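Local coordinates for UPF0255 protein frsA (Vibrio vulnificus, PDB 4I4C), which probably hydrolyses carboxylic esters as a serine esterase of the FrsA family, within the alpha/beta-hydrolase clan, at residues A[211-223]-A[402-414]. Numbering follows the deposited sequence.
Sequences RLFRDHLAKHDIA and LDLAIKWLEDELL
Leu-402 lays its CD2 methyl over one face of the His-216 imidazole, a CH-pi contact with CD2 3.6 Å from the ring centroid. In the plane of the ring, a water sits 3.1 Å from His-216 NE2. That water donates to Asp-403 OD1 at 2.9 Å and so bridges the two helices. The other branch of Leu-402, CD1, lies near Leu-212 CD1; both leucines line a pocket occupied by a polyether, probably from the crystallisation liquor.

Ile-406 is wedged between three side chains. Its CG1 touches His-216 CB, its CD1 meets Leu-217 CD2 at 3.8 Å, and its CG2 reaches His-220 CE1 at 3.6 Å. His-220 NE2 lies 3.4 Å from Glu-410 OE1, the ring and carboxylate planes 61° apart. Glu-410 gets there with CG anti to its backbone N (chi1 -169°) and an extended chain. On its other nitrogen, ND1, His-220 gives a weak hydrogen bond to His-216 O, 3.5 Å away. Leu-414 CD1 packs on His-220 CB, while its CD2 lies against Ile-222 CG1.

A Schellman motif with Asp-221 at C-prime ends helix 210-217 and turns the chain toward Ile-222. Leu-217 O accepts from both His-220 N and Ile-222 N. Ile-222 packs loosely on Leu-409 and Leu-413.

The axes of 211-217 and 402-413 cross at -69°, with a closest approach of 11.0 Å. Beneath them, Leu-217, Leu-409 and Leu-413 rest on Val-196 of strand 193-199, which pairs with the strand starting at Ala-223. Helix 394-413 continues over strands 291-295 and 358-363. Both helices thus pack on the same side of the mixed, mostly parallel sheet, consistent with the alpha/beta-hydrolase clan.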
ATOM      1  N   ARG A 211       2.000  -7.329 -10.055  1.00 15.50           N
ATOM      2  CA  ARG A 211       1.023  -7.610 -11.112  1.00 26.50           C
ATOM      3  C   ARG A 211       0.514  -6.343 -11.808  1.00 16.21           C
ATOM      4  O   ARG A 211      -0.018  -6.404 -12.922  1.00 17.27           O
ATOM      5  CB  ARG A 211      -0.142  -8.448 -10.570  1.00 36.88           C
ATOM      6  CG  ARG A 211       0.311  -9.790  -9.996  1.00 37.12           C
ATOM      7  CD  ARG A 211      -0.601 -10.954 -10.391  1.00 44.63           C
ATOM      8  NE  ARG A 211       0.034 -12.243 -10.090  1.00 51.63           N
ATOM      9  CZ  ARG A 211      -0.536 -13.436 -10.254  1.00 51.85           C
ATOM     10  NH1 ARG A 211      -1.778 -13.527 -10.722  1.00 54.29           N
ATOM     11  NH2 ARG A 211       0.137 -14.543  -9.946  1.00 49.14           N
ATOM     12  N   LEU A 212       0.666  -5.199 -11.152  1.00 14.96           N
ATOM     13  CA  LEU A 212       0.309  -3.930 -11.793  1.00 14.78           C
ATOM     14  C   LEU A 212       1.196  -3.752 -13.017  1.00 24.26           C
ATOM     15  O   LEU A 212       0.712  -3.430 -14.105  1.00 24.92           O
ATOM     16  CB  LEU A 212       0.500  -2.761 -10.837  1.00 14.18           C
ATOM     17  CG  LEU A 212       0.256  -1.387 -11.436  1.00 18.81           C
ATOM     18  CD1 LEU A 212      -1.144  -1.349 -12.044  1.00 17.24           C
ATOM     19  CD2 LEU A 212       0.421  -0.350 -10.333  1.00 16.99           C
ATOM     20  N   PHE A 213       2.495  -3.980 -12.830  1.00 21.31           N
ATOM     21  CA  PHE A 213       3.465  -3.944 -13.930  1.00 24.51           C
ATOM     22  C   PHE A 213       3.300  -5.131 -14.886  1.00 19.06           C
ATOM     23  O   PHE A 213       3.179  -4.942 -16.089  1.00 28.34           O
ATOM     24  CB  PHE A 213       4.902  -3.910 -13.384  1.00 22.60           C
ATOM     25  CG  PHE A 213       5.969  -4.058 -14.446  1.00 20.39           C
ATOM     26  CD1 PHE A 213       6.310  -2.987 -15.261  1.00 26.06           C
ATOM     27  CD2 PHE A 213       6.638  -5.257 -14.620  1.00 26.99           C
ATOM     28  CE1 PHE A 213       7.295  -3.117 -16.227  1.00 22.87           C
ATOM     29  CE2 PHE A 213       7.623  -5.388 -15.590  1.00 27.94           C
ATOM     30  CZ  PHE A 213       7.947  -4.317 -16.388  1.00 22.37           C
ATOM     31  N   ARG A 214       3.294  -6.353 -14.360  1.00 22.12           N
ATOM     32  CA  ARG A 214       3.323  -7.548 -15.218  1.00 21.96           C
ATOM     33  C   ARG A 214       2.102  -7.681 -16.128  1.00 23.93           C
ATOM     34  O   ARG A 214       2.230  -8.007 -17.304  1.00 25.66           O
ATOM     35  CB  ARG A 214       3.473  -8.831 -14.387  1.00 18.40           C
ATOM     36  CG  ARG A 214       3.895 -10.054 -15.196  1.00 29.99           C
ATOM     37  CD  ARG A 214       3.637 -11.350 -14.393  1.00 41.79           C
ATOM     38  NE  ARG A 214       2.221 -11.472 -14.046  1.00 46.70           N
ATOM     39  CZ  ARG A 214       1.682 -12.466 -13.346  1.00 44.17           C
ATOM     40  NH1 ARG A 214       2.433 -13.468 -12.891  1.00 47.99           N
ATOM     41  NH2 ARG A 214       0.380 -12.452 -13.107  1.00 38.55           N
ATOM     42  N   ASP A 215       0.924  -7.414 -15.581  1.00 21.17           N
ATOM     43  CA  ASP A 215      -0.313  -7.708 -16.285  1.00 22.49           C
ATOM     44  C   ASP A 215      -0.943  -6.491 -16.959  1.00 27.26           C
ATOM     45  O   ASP A 215      -1.922  -6.634 -17.694  1.00 34.29           O
ATOM     46  CB  ASP A 215      -1.322  -8.336 -15.323  1.00 18.98           C
ATOM     47  CG  ASP A 215      -0.902  -9.732 -14.861  1.00 30.38           C
ATOM     48  OD1 ASP A 215      -0.051 -10.360 -15.522  1.00 30.41           O
ATOM     49  OD2 ASP A 215      -1.431 -10.205 -13.836  1.00 35.50           O
ATOM     50  N   HIS A 216      -0.393  -5.305 -16.709  1.00 22.24           N
ATOM     51  CA  HIS A 216      -0.990  -4.070 -17.209  1.00 23.83           C
ATOM     52  C   HIS A 216       0.001  -3.087 -17.842  1.00 26.21           C
ATOM     53  O   HIS A 216      -0.039  -2.852 -19.049  1.00 28.52           O
ATOM     54  CB  HIS A 216      -1.815  -3.393 -16.112  1.00 25.83           C
ATOM     55  CG  HIS A 216      -2.956  -4.231 -15.623  1.00 32.46           C
ATOM     56  ND1 HIS A 216      -2.779  -5.308 -14.781  1.00 40.31           N
ATOM     57  CD2 HIS A 216      -4.286  -4.163 -15.870  1.00 33.53           C
ATOM     58  CE1 HIS A 216      -3.949  -5.864 -14.526  1.00 38.71           C
ATOM     59  NE2 HIS A 216      -4.882  -5.188 -15.174  1.00 39.66           N
ATOM     60  N   LEU A 217       0.882  -2.508 -17.036  1.00 20.70           N
ATOM     61  CA  LEU A 217       1.803  -1.500 -17.545  1.00 21.23           C
ATOM     62  C   LEU A 217       2.786  -2.055 -18.584  1.00 24.27           C
ATOM     63  O   LEU A 217       3.111  -1.378 -19.564  1.00 23.95           O
ATOM     64  CB  LEU A 217       2.557  -0.846 -16.393  1.00 20.34           C
ATOM     65  CG  LEU A 217       1.698  -0.137 -15.349  1.00 24.28           C
ATOM     66  CD1 LEU A 217       2.544   0.246 -14.142  1.00 19.44           C
ATOM     67  CD2 LEU A 217       1.050   1.081 -15.953  1.00 23.66           C
ATOM     68  N   ALA A 218       3.252  -3.283 -18.381  1.00 19.50           N
ATOM     69  CA  ALA A 218       4.328  -3.826 -19.210  1.00 25.15           C
ATOM     70  C   ALA A 218       3.886  -4.043 -20.647  1.00 31.65           C
ATOM     71  O   ALA A 218       4.707  -4.004 -21.560  1.00 32.54           O
ATOM     72  CB  ALA A 218       4.868  -5.136 -18.632  1.00 20.90           C
ATOM     73  N   LYS A 219       2.591  -4.287 -20.836  1.00 34.76           N
ATOM     74  CA  LYS A 219       2.038  -4.557 -22.157  1.00 37.64           C
ATOM     75  C   LYS A 219       2.078  -3.311 -23.033  1.00 32.33           C
ATOM     76  O   LYS A 219       1.906  -3.386 -24.248  1.00 29.01           O
ATOM     77  CB  LYS A 219       0.625  -5.140 -22.035  1.00 43.98           C
ATOM     78  CG  LYS A 219       0.650  -6.570 -21.478  1.00 53.95           C
ATOM     79  CD  LYS A 219      -0.730  -7.161 -21.222  1.00 57.40           C
ATOM     80  CE  LYS A 219      -0.598  -8.621 -20.797  1.00 56.15           C
ATOM     81  NZ  LYS A 219      -1.809  -9.153 -20.110  1.00 55.33           N
ATOM     82  N   HIS A 220       2.346  -2.171 -22.405  1.00 32.55           N
ATOM     83  CA  HIS A 220       2.481  -0.901 -23.116  1.00 33.88           C
ATOM     84  C   HIS A 220       3.891  -0.335 -23.012  1.00 29.48           C
ATOM     85  O   HIS A 220       4.127   0.833 -23.332  1.00 30.01           O
ATOM     86  CB  HIS A 220       1.482   0.115 -22.570  1.00 36.65           C
ATOM     87  CG  HIS A 220       0.055  -0.262 -22.801  1.00 37.97           C
ATOM     88  ND1 HIS A 220      -0.707  -0.912 -21.852  1.00 45.32           N
ATOM     89  CD2 HIS A 220      -0.747  -0.093 -23.876  1.00 35.69           C
ATOM     90  CE1 HIS A 220      -1.918  -1.121 -22.333  1.00 39.21           C
ATOM     91  NE2 HIS A 220      -1.971  -0.632 -23.558  1.00 36.18           N
ATOM     92  N   ASP A 221       4.819  -1.166 -22.549  1.00 26.73           N
ATOM     93  CA  ASP A 221       6.200  -0.746 -22.309  1.00 32.13           C
ATOM     94  C   ASP A 221       6.317   0.436 -21.339  1.00 29.05           C
ATOM     95  O   ASP A 221       7.303   1.153 -21.355  1.00 24.91           O
ATOM     96  CB  ASP A 221       6.915  -0.438 -23.625  1.00 34.75           C
ATOM     97  CG  ASP A 221       7.145  -1.681 -24.462  1.00 42.71           C
ATOM     98  OD1 ASP A 221       7.670  -2.682 -23.926  1.00 41.03           O
ATOM     99  OD2 ASP A 221       6.790  -1.663 -25.655  1.00 46.16           O
ATOM    100  N   ILE A 222       5.310   0.617 -20.493  1.00 21.21           N
ATOM    101  CA  ILE A 222       5.363   1.614 -19.437  1.00 21.33           C
ATOM    102  C   ILE A 222       6.113   1.074 -18.216  1.00 24.36           C
ATOM    103  O   ILE A 222       5.686   0.103 -17.577  1.00 26.34           O
ATOM    104  CB  ILE A 222       3.949   2.063 -19.006  1.00 19.66           C
ATOM    105  CG1 ILE A 222       3.208   2.700 -20.180  1.00 24.64           C
ATOM    106  CG2 ILE A 222       4.028   3.049 -17.818  1.00 18.90           C
ATOM    107  CD1 ILE A 222       1.833   3.161 -19.825  1.00 24.57           C
ATOM    108  N   ALA A 223       7.234   1.705 -17.898  1.00 24.22           N
ATOM    109  CA  ALA A 223       8.006   1.340 -16.724  1.00 23.31           C
ATOM    110  C   ALA A 223       7.258   1.678 -15.440  1.00 26.76           C
ATOM    111  O   ALA A 223       6.530   2.668 -15.370  1.00 26.92           O
ATOM    112  CB  ALA A 223       9.366   2.020 -16.740  1.00 22.09           C
ATOM    113  N   LEU A 402      -8.873  -0.587 -12.747  1.00 22.70           N
ATOM    114  CA  LEU A 402      -7.550  -0.753 -13.313  1.00 22.44           C
ATOM    115  C   LEU A 402      -7.571  -0.654 -14.828  1.00 22.97           C
ATOM    116  O   LEU A 402      -6.608  -0.178 -15.438  1.00 27.89           O
ATOM    117  CB  LEU A 402      -6.970  -2.105 -12.895  1.00 26.09           C
ATOM    118  CG  LEU A 402      -5.506  -2.004 -12.502  1.00 34.94           C
ATOM    119  CD1 LEU A 402      -5.371  -1.069 -11.306  1.00 37.50           C
ATOM    120  CD2 LEU A 402      -4.934  -3.379 -12.197  1.00 34.99           C
ATOM    121  N   ASP A 403      -8.654  -1.115 -15.449  1.00 22.49           N
ATOM    122  CA  ASP A 403      -8.791  -0.967 -16.901  1.00 25.09           C
ATOM    123  C   ASP A 403      -8.899   0.512 -17.314  1.00 25.11           C
ATOM    124  O   ASP A 403      -8.298   0.939 -18.306  1.00 24.63           O
ATOM    125  CB  ASP A 403      -9.984  -1.776 -17.435  1.00 36.21           C
ATOM    126  CG  ASP A 403      -9.730  -3.288 -17.422  1.00 45.90           C
ATOM    127  OD1 ASP A 403      -8.551  -3.703 -17.294  1.00 48.53           O
ATOM    128  OD2 ASP A 403     -10.712  -4.059 -17.547  1.00 42.30           O
ATOM    129  N   LEU A 404      -9.669   1.278 -16.543  1.00 23.23           N
ATOM    130  CA  LEU A 404      -9.826   2.722 -16.734  1.00 31.07           C
ATOM    131  C   LEU A 404      -8.516   3.476 -16.511  1.00 30.51           C
ATOM    132  O   LEU A 404      -8.241   4.503 -17.157  1.00 20.49           O
ATOM    133  CB  LEU A 404     -10.872   3.249 -15.752  1.00 32.75           C
ATOM    134  CG  LEU A 404     -12.318   2.878 -16.080  1.00 32.80           C
ATOM    135  CD1 LEU A 404     -13.215   3.195 -14.908  1.00 32.49           C
ATOM    136  CD2 LEU A 404     -12.785   3.631 -17.312  1.00 34.01           C
ATOM    137  N   ALA A 405      -7.726   2.956 -15.575  1.00 20.92           N
ATOM    138  CA  ALA A 405      -6.429   3.519 -15.228  1.00 22.75           C
ATOM    139  C   ALA A 405      -5.459   3.407 -16.386  1.00 27.92           C
ATOM    140  O   ALA A 405      -4.794   4.376 -16.751  1.00 21.10           O
ATOM    141  CB  ALA A 405      -5.857   2.795 -14.020  1.00 22.09           C
ATOM    142  N   ILE A 406      -5.353   2.209 -16.947  1.00 26.44           N
ATOM    143  CA  ILE A 406      -4.395   1.968 -18.013  1.00 30.08           C
ATOM    144  C   ILE A 406      -4.800   2.739 -19.285  1.00 31.06           C
ATOM    145  O   ILE A 406      -3.941   3.244 -20.020  1.00 27.19           O
ATOM    146  CB  ILE A 406      -4.166   0.446 -18.245  1.00 33.88           C
ATOM    147  CG1 ILE A 406      -2.892  -0.018 -17.528  1.00 33.39           C
ATOM    148  CG2 ILE A 406      -4.031   0.124 -19.715  1.00 33.90           C
ATOM    149  CD1 ILE A 406      -2.728   0.506 -16.116  1.00 30.04           C
ATOM    150  N   LYS A 407      -6.104   2.852 -19.525  1.00 29.61           N
ATOM    151  CA  LYS A 407      -6.599   3.646 -20.660  1.00 29.61           C
ATOM    152  C   LYS A 407      -6.225   5.121 -20.525  1.00 25.61           C
ATOM    153  O   LYS A 407      -5.836   5.773 -21.503  1.00 30.80           O
ATOM    154  CB  LYS A 407      -8.118   3.504 -20.837  1.00 22.72           C
ATOM    155  CG  LYS A 407      -8.518   2.356 -21.750  1.00 42.96           C
ATOM    156  CD  LYS A 407      -7.848   2.468 -23.124  1.00 48.09           C
ATOM    157  CE  LYS A 407      -8.207   3.777 -23.828  1.00 53.57           C
ATOM    158  NZ  LYS A 407      -7.772   3.798 -25.256  1.00 57.20           N
ATOM    159  N   TRP A 408      -6.348   5.628 -19.305  1.00 27.52           N
ATOM    160  CA  TRP A 408      -5.988   7.003 -18.994  1.00 30.80           C
ATOM    161  C   TRP A 408      -4.505   7.209 -19.275  1.00 32.41           C
ATOM    162  O   TRP A 408      -4.111   8.199 -19.891  1.00 28.74           O
ATOM    163  CB  TRP A 408      -6.299   7.284 -17.525  1.00 22.27           C
ATOM    164  CG  TRP A 408      -6.269   8.730 -17.115  1.00 31.09           C
ATOM    165  CD1 TRP A 408      -5.222   9.405 -16.545  1.00 29.86           C
ATOM    166  CD2 TRP A 408      -7.347   9.671 -17.210  1.00 30.48           C
ATOM    167  NE1 TRP A 408      -5.582  10.707 -16.285  1.00 26.24           N
ATOM    168  CE2 TRP A 408      -6.881  10.895 -16.680  1.00 28.86           C
ATOM    169  CE3 TRP A 408      -8.659   9.596 -17.688  1.00 27.36           C
ATOM    170  CZ2 TRP A 408      -7.682  12.032 -16.616  1.00 29.75           C
ATOM    171  CZ3 TRP A 408      -9.455  10.725 -17.622  1.00 33.73           C
ATOM    172  CH2 TRP A 408      -8.965  11.926 -17.089  1.00 35.12           C
ATOM    173  N   LEU A 409      -3.687   6.257 -18.833  1.00 30.44           N
ATOM    174  CA  LEU A 409      -2.244   6.351 -19.026  1.00 30.33           C
ATOM    175  C   LEU A 409      -1.870   6.152 -20.484  1.00 27.32           C
ATOM    176  O   LEU A 409      -0.979   6.818 -21.001  1.00 31.88           O
ATOM    177  CB  LEU A 409      -1.520   5.353 -18.130  1.00 29.92           C
ATOM    178  CG  LEU A 409      -1.665   5.751 -16.663  1.00 27.55           C
ATOM    179  CD1 LEU A 409      -1.548   4.541 -15.757  1.00 32.20           C
ATOM    180  CD2 LEU A 409      -0.628   6.805 -16.295  1.00 26.02           C
ATOM    181  N   GLU A 410      -2.564   5.239 -21.145  1.00 25.77           N
ATOM    182  CA  GLU A 410      -2.417   5.043 -22.574  1.00 30.38           C
ATOM    183  C   GLU A 410      -2.684   6.355 -23.310  1.00 36.76           C
ATOM    184  O   GLU A 410      -1.895   6.761 -24.167  1.00 42.91           O
ATOM    185  CB  GLU A 410      -3.410   3.981 -23.035  1.00 43.57           C
ATOM    186  CG  GLU A 410      -3.212   3.464 -24.436  1.00 45.14           C
ATOM    187  CD  GLU A 410      -3.845   2.101 -24.616  1.00 43.11           C
ATOM    188  OE1 GLU A 410      -4.512   1.629 -23.668  1.00 39.59           O
ATOM    189  OE2 GLU A 410      -3.669   1.498 -25.696  1.00 45.67           O
ATOM    190  N   ASP A 411      -3.788   7.021 -22.965  1.00 31.01           N
ATOM    191  CA  ASP A 411      -4.180   8.257 -23.652  1.00 36.30           C
ATOM    192  C   ASP A 411      -3.261   9.444 -23.372  1.00 31.66           C
ATOM    193  O   ASP A 411      -2.978  10.237 -24.270  1.00 39.61           O
ATOM    194  CB  ASP A 411      -5.632   8.644 -23.333  1.00 41.41           C
ATOM    195  CG  ASP A 411      -6.642   7.594 -23.797  1.00 49.07           C
ATOM    196  OD1 ASP A 411      -6.280   6.717 -24.615  1.00 47.78           O
ATOM    197  OD2 ASP A 411      -7.805   7.647 -23.341  1.00 47.52           O
ATOM    198  N   GLU A 412      -2.789   9.568 -22.139  1.00 22.46           N
ATOM    199  CA  GLU A 412      -2.082  10.781 -21.748  1.00 29.04           C
ATOM    200  C   GLU A 412      -0.566  10.625 -21.748  1.00 29.48           C
ATOM    201  O   GLU A 412       0.156  11.598 -21.967  1.00 23.01           O
ATOM    202  CB  GLU A 412      -2.584  11.294 -20.393  1.00 29.24           C
ATOM    203  CG  GLU A 412      -4.082  11.609 -20.361  1.00 29.07           C
ATOM    204  CD  GLU A 412      -4.454  12.820 -21.212  1.00 25.21           C
ATOM    205  OE1 GLU A 412      -3.538  13.554 -21.623  1.00 29.13           O
ATOM    206  OE2 GLU A 412      -5.656  13.040 -21.456  1.00 33.83           O
ATOM    207  N   LEU A 413      -0.093   9.399 -21.519  1.00 26.39           N
ATOM    208  CA  LEU A 413       1.339   9.112 -21.458  1.00 26.60           C
ATOM    209  C   LEU A 413       1.930   8.649 -22.795  1.00 34.77           C
ATOM    210  O   LEU A 413       3.017   9.087 -23.169  1.00 32.64           O
ATOM    211  CB  LEU A 413       1.627   8.059 -20.384  1.00 24.31           C
ATOM    212  CG  LEU A 413       2.623   8.348 -19.271  1.00 31.92           C
ATOM    213  CD1 LEU A 413       2.287   9.657 -18.582  1.00 35.45           C
ATOM    214  CD2 LEU A 413       2.635   7.160 -18.262  1.00 19.69           C
ATOM    215  N   LEU A 414       1.237   7.756 -23.505  1.00 23.20           N
ATOM    216  CA  LEU A 414       1.720   7.291 -24.810  1.00 27.57           C
ATOM    217  C   LEU A 414       1.179   8.210 -25.903  1.00 33.83           C
ATOM    218  O   LEU A 414       0.763   7.762 -26.970  1.00 37.87           O
ATOM    219  CB  LEU A 414       1.286   5.847 -25.074  1.00 27.94           C
ATOM    220  CG  LEU A 414       1.635   4.844 -23.954  1.00 29.96           C
ATOM    221  CD1 LEU A 414       1.232   3.432 -24.305  1.00 30.42           C
ATOM    222  CD2 LEU A 414       3.112   4.899 -23.631  1.00 27.55           C
TER
HETATM  223  O   HOH W   1      -7.982  -5.087 -14.818  1.00 35.94           O